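Long-range contact in TsrE (PDB 7CWW), which probably catalyses the [4+2] cyclisation that forms the central six-membered nitrogen ring of the thiopeptide antibiotic thiostrepton: residues A[141-152]-A[226-237]. Sequence-based numbering, arbitrary orientation.
Sequences FLVCTGVMLAPH and AREWLVRLRDYV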
# COMPACT_ATOMS: atom_id res chain seq x y z
N PHE A 141 -5.36 7.88 5.65
CA PHE A 141 -3.92 7.67 5.75
C PHE A 141 -3.24 7.73 4.39
O PHE A 141 -2.07 8.12 4.32
CB PHE A 141 -3.60 6.39 6.54
CG PHE A 141 -3.75 5.07 5.77
CD1 PHE A 141 -2.77 4.64 4.87
CD2 PHE A 141 -4.79 4.21 6.05
CE1 PHE A 141 -2.89 3.40 4.22
CE2 PHE A 141 -4.92 2.97 5.40
CZ PHE A 141 -3.97 2.57 4.48
N LEU A 142 -3.95 7.42 3.31
CA LEU A 142 -3.36 7.56 1.98
C LEU A 142 -3.10 9.03 1.65
O LEU A 142 -2.02 9.38 1.15
CB LEU A 142 -4.27 6.92 0.93
CG LEU A 142 -4.34 5.39 0.96
CD1 LEU A 142 -5.37 4.95 -0.07
CD2 LEU A 142 -2.95 4.76 0.70
N VAL A 143 -4.08 9.90 1.89
CA VAL A 143 -3.87 11.33 1.61
C VAL A 143 -2.67 11.84 2.40
O VAL A 143 -1.75 12.46 1.84
CB VAL A 143 -5.14 12.14 1.94
CG1 VAL A 143 -4.83 13.62 1.99
CG2 VAL A 143 -6.25 11.87 0.90
N CYS A 144 -2.66 11.58 3.71
CA CYS A 144 -1.57 12.02 4.57
C CYS A 144 -0.23 11.41 4.17
O CYS A 144 0.80 12.09 4.30
CB CYS A 144 -1.92 11.65 6.01
SG CYS A 144 -3.33 12.64 6.57
N THR A 145 -0.20 10.16 3.70
CA THR A 145 1.08 9.57 3.33
C THR A 145 1.74 10.32 2.18
O THR A 145 2.96 10.55 2.19
CB THR A 145 0.89 8.09 2.99
OG1 THR A 145 0.51 7.39 4.17
CG2 THR A 145 2.19 7.48 2.46
N GLY A 146 0.95 10.70 1.17
CA GLY A 146 1.51 11.45 0.05
C GLY A 146 2.09 12.80 0.46
O GLY A 146 3.09 13.25 -0.11
N VAL A 147 1.48 13.46 1.46
CA VAL A 147 2.00 14.73 1.97
C VAL A 147 3.22 14.50 2.86
O VAL A 147 4.19 15.27 2.81
CB VAL A 147 0.88 15.46 2.74
CG1 VAL A 147 1.40 16.81 3.31
CG2 VAL A 147 -0.34 15.68 1.83
N MET A 148 3.19 13.46 3.69
CA MET A 148 4.28 13.21 4.62
C MET A 148 5.58 12.86 3.89
O MET A 148 6.67 13.30 4.30
CB MET A 148 3.89 12.08 5.58
CG MET A 148 4.97 11.76 6.66
SD MET A 148 6.19 10.53 6.07
CE MET A 148 5.22 9.03 6.16
N LEU A 149 5.50 12.05 2.85
CA LEU A 149 6.70 11.59 2.17
C LEU A 149 7.34 12.66 1.30
O LEU A 149 8.54 12.57 1.01
CB LEU A 149 6.39 10.35 1.32
CG LEU A 149 6.04 9.07 2.09
CD1 LEU A 149 5.55 8.00 1.11
CD2 LEU A 149 7.23 8.58 2.91
N ALA A 150 6.57 13.68 0.90
CA ALA A 150 7.06 14.67 -0.05
C ALA A 150 8.38 15.32 0.35
O ALA A 150 9.28 15.41 -0.50
CB ALA A 150 5.98 15.74 -0.31
N PRO A 151 8.58 15.80 1.59
CA PRO A 151 9.88 16.43 1.91
C PRO A 151 11.07 15.49 1.87
O PRO A 151 12.21 15.98 1.91
CB PRO A 151 9.67 17.01 3.33
CG PRO A 151 8.42 16.38 3.85
CD PRO A 151 7.59 16.01 2.67
N HIS A 152 10.87 14.18 1.80
CA HIS A 152 11.99 13.24 1.73
C HIS A 152 12.35 12.89 0.29
O HIS A 152 13.29 12.11 0.08
CB HIS A 152 11.65 11.99 2.54
CG HIS A 152 11.23 12.29 3.95
ND1 HIS A 152 12.12 12.65 4.93
CD2 HIS A 152 10.00 12.34 4.52
CE1 HIS A 152 11.47 12.89 6.06
NE2 HIS A 152 10.18 12.70 5.83
N ALA A 226 -4.66 7.40 11.47
CA ALA A 226 -3.74 7.88 10.45
C ALA A 226 -2.45 8.36 11.08
O ALA A 226 -1.35 8.09 10.58
CB ALA A 226 -4.38 9.01 9.63
N ARG A 227 -2.57 9.07 12.21
CA ARG A 227 -1.39 9.58 12.90
C ARG A 227 -0.43 8.46 13.24
O ARG A 227 0.78 8.57 13.01
CB ARG A 227 -1.82 10.34 14.16
CG ARG A 227 -0.71 11.15 14.80
CD ARG A 227 -1.23 11.85 16.08
NE ARG A 227 -0.13 12.40 16.88
CZ ARG A 227 -0.17 12.55 18.20
NH1 ARG A 227 -1.25 12.18 18.89
NH2 ARG A 227 0.87 13.07 18.84
N GLU A 228 -0.95 7.37 13.81
CA GLU A 228 -0.09 6.25 14.19
C GLU A 228 0.57 5.63 12.96
O GLU A 228 1.76 5.31 12.98
CB GLU A 228 -0.90 5.19 14.97
CG GLU A 228 -0.09 4.01 15.51
CD GLU A 228 0.82 4.40 16.69
OE1 GLU A 228 0.68 5.53 17.21
OE2 GLU A 228 1.66 3.57 17.09
N TRP A 229 -0.20 5.47 11.87
CA TRP A 229 0.40 5.01 10.62
C TRP A 229 1.53 5.94 10.18
O TRP A 229 2.63 5.47 9.85
CB TRP A 229 -0.65 4.92 9.52
CG TRP A 229 -0.01 4.81 8.15
CD1 TRP A 229 0.13 5.81 7.22
CD2 TRP A 229 0.60 3.64 7.58
NE1 TRP A 229 0.78 5.32 6.10
CE2 TRP A 229 1.09 4.00 6.30
CE3 TRP A 229 0.81 2.33 8.03
CZ2 TRP A 229 1.74 3.09 5.45
CZ3 TRP A 229 1.47 1.43 7.19
CH2 TRP A 229 1.92 1.81 5.91
N LEU A 230 1.27 7.26 10.17
CA LEU A 230 2.25 8.20 9.63
C LEU A 230 3.53 8.20 10.45
O LEU A 230 4.63 8.18 9.87
CB LEU A 230 1.67 9.62 9.58
CG LEU A 230 0.47 9.73 8.64
CD1 LEU A 230 -0.40 10.94 8.99
CD2 LEU A 230 0.91 9.75 7.16
N VAL A 231 3.42 8.24 11.78
CA VAL A 231 4.64 8.36 12.59
C VAL A 231 5.48 7.09 12.45
O VAL A 231 6.72 7.16 12.40
CB VAL A 231 4.31 8.69 14.07
CG1 VAL A 231 3.60 10.05 14.16
CG2 VAL A 231 3.48 7.61 14.72
N ARG A 232 4.84 5.92 12.39
CA ARG A 232 5.60 4.68 12.23
C ARG A 232 6.27 4.62 10.86
O ARG A 232 7.47 4.32 10.77
CB ARG A 232 4.68 3.49 12.46
CG ARG A 232 4.24 3.40 13.91
CD ARG A 232 3.85 2.00 14.31
NE ARG A 232 3.45 1.98 15.71
CZ ARG A 232 4.22 1.57 16.71
NH1 ARG A 232 5.46 1.13 16.47
NH2 ARG A 232 3.76 1.60 17.96
N LEU A 233 5.54 4.91 9.79
CA LEU A 233 6.18 4.90 8.47
C LEU A 233 7.30 5.93 8.42
O LEU A 233 8.39 5.66 7.90
CB LEU A 233 5.17 5.16 7.36
CG LEU A 233 5.70 5.07 5.92
CD1 LEU A 233 6.20 3.65 5.54
CD2 LEU A 233 4.62 5.54 4.92
N ARG A 234 7.06 7.12 8.97
CA ARG A 234 8.07 8.17 8.92
C ARG A 234 9.31 7.78 9.73
O ARG A 234 10.43 8.13 9.34
CB ARG A 234 7.47 9.48 9.42
CG ARG A 234 8.41 10.67 9.34
CD ARG A 234 7.72 11.91 9.89
NE ARG A 234 7.51 11.83 11.34
CZ ARG A 234 6.78 12.70 12.03
NH1 ARG A 234 6.16 13.70 11.41
NH2 ARG A 234 6.66 12.59 13.35
N ASP A 235 9.13 7.06 10.83
CA ASP A 235 10.27 6.54 11.60
C ASP A 235 11.14 5.61 10.76
O ASP A 235 12.34 5.48 11.01
CB ASP A 235 9.78 5.77 12.83
CG ASP A 235 9.34 6.68 13.96
OD1 ASP A 235 9.65 7.89 13.93
OD2 ASP A 235 8.68 6.16 14.88
N TYR A 236 10.55 4.92 9.78
CA TYR A 236 11.30 4.00 8.94
C TYR A 236 12.00 4.67 7.77
O TYR A 236 12.88 4.06 7.16
CB TYR A 236 10.36 2.91 8.39
CG TYR A 236 10.27 1.73 9.34
CD1 TYR A 236 9.66 1.87 10.58
CD2 TYR A 236 10.83 0.50 9.01
CE1 TYR A 236 9.58 0.80 11.47
CE2 TYR A 236 10.76 -0.57 9.91
CZ TYR A 236 10.14 -0.41 11.13
OH TYR A 236 10.07 -1.46 12.02
N VAL A 237 11.63 5.91 7.43
CA VAL A 237 12.22 6.57 6.26
C VAL A 237 13.76 6.63 6.33
O VAL A 237 14.41 6.34 5.33
CB VAL A 237 11.58 7.95 6.05
CG1 VAL A 237 12.39 8.77 5.06
CG2 VAL A 237 10.12 7.77 5.59
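The methyl of Ala-226 sits against the CA and CB of Phe-141, where the two backbones come closest. One turn on, Phe-141 turns an edge to one face of the Trp-229 five-membered ring, Phe-141 CD1 lying 3.8 Å from Trp-229 NE1 and the planes at 50°. NE1 spends its N-H in the ring plane on Thr-145 OG1, 2.8 Å away, in a somewhat bent bond. The same hydroxyl gives its proton to Phe-141 O, 2.7 Å from OG1, and so both accepts and donates; Thr-145 N reaches that carbonyl from the opposite face, and chi1 of -67° keeps OG1 beside the backbone N. From outside the pair, His-323 stacks on the indole.

Leu-230 wedges its two methyls tightly against Cys-144: Leu-230 CD1 lies 3.4 Å from Cys-144 CB. In the helical part of this lantibiotic dehydratase C-terminal-like fold, helices 131-149 and 224-245 run in the same sense, the axes of the two segments 9.6 Å apart at closest and crossing at -32°.

Leu-233 CD2 meets both the methyl of Thr-145 and Met-148 CE, 3.8 Å from the latter. Met-148 CG is anti to the backbone N; a bend at chi2 lays SD 3.7 Å from Arg-234 CB, and a second at chi3 turns CE to Leu-233. The Arg-234 guanidinium goes on to the carbonyls of Pro-215 and Gly-217. At Val-237 the branches part: CG1 lies over one face of the His-152 imidazole, a CH-pi contact 4.0 Å from the centroid, while CG2 touches Leu-149 CD2, whose side chain also borders the bound polyethylene glycol.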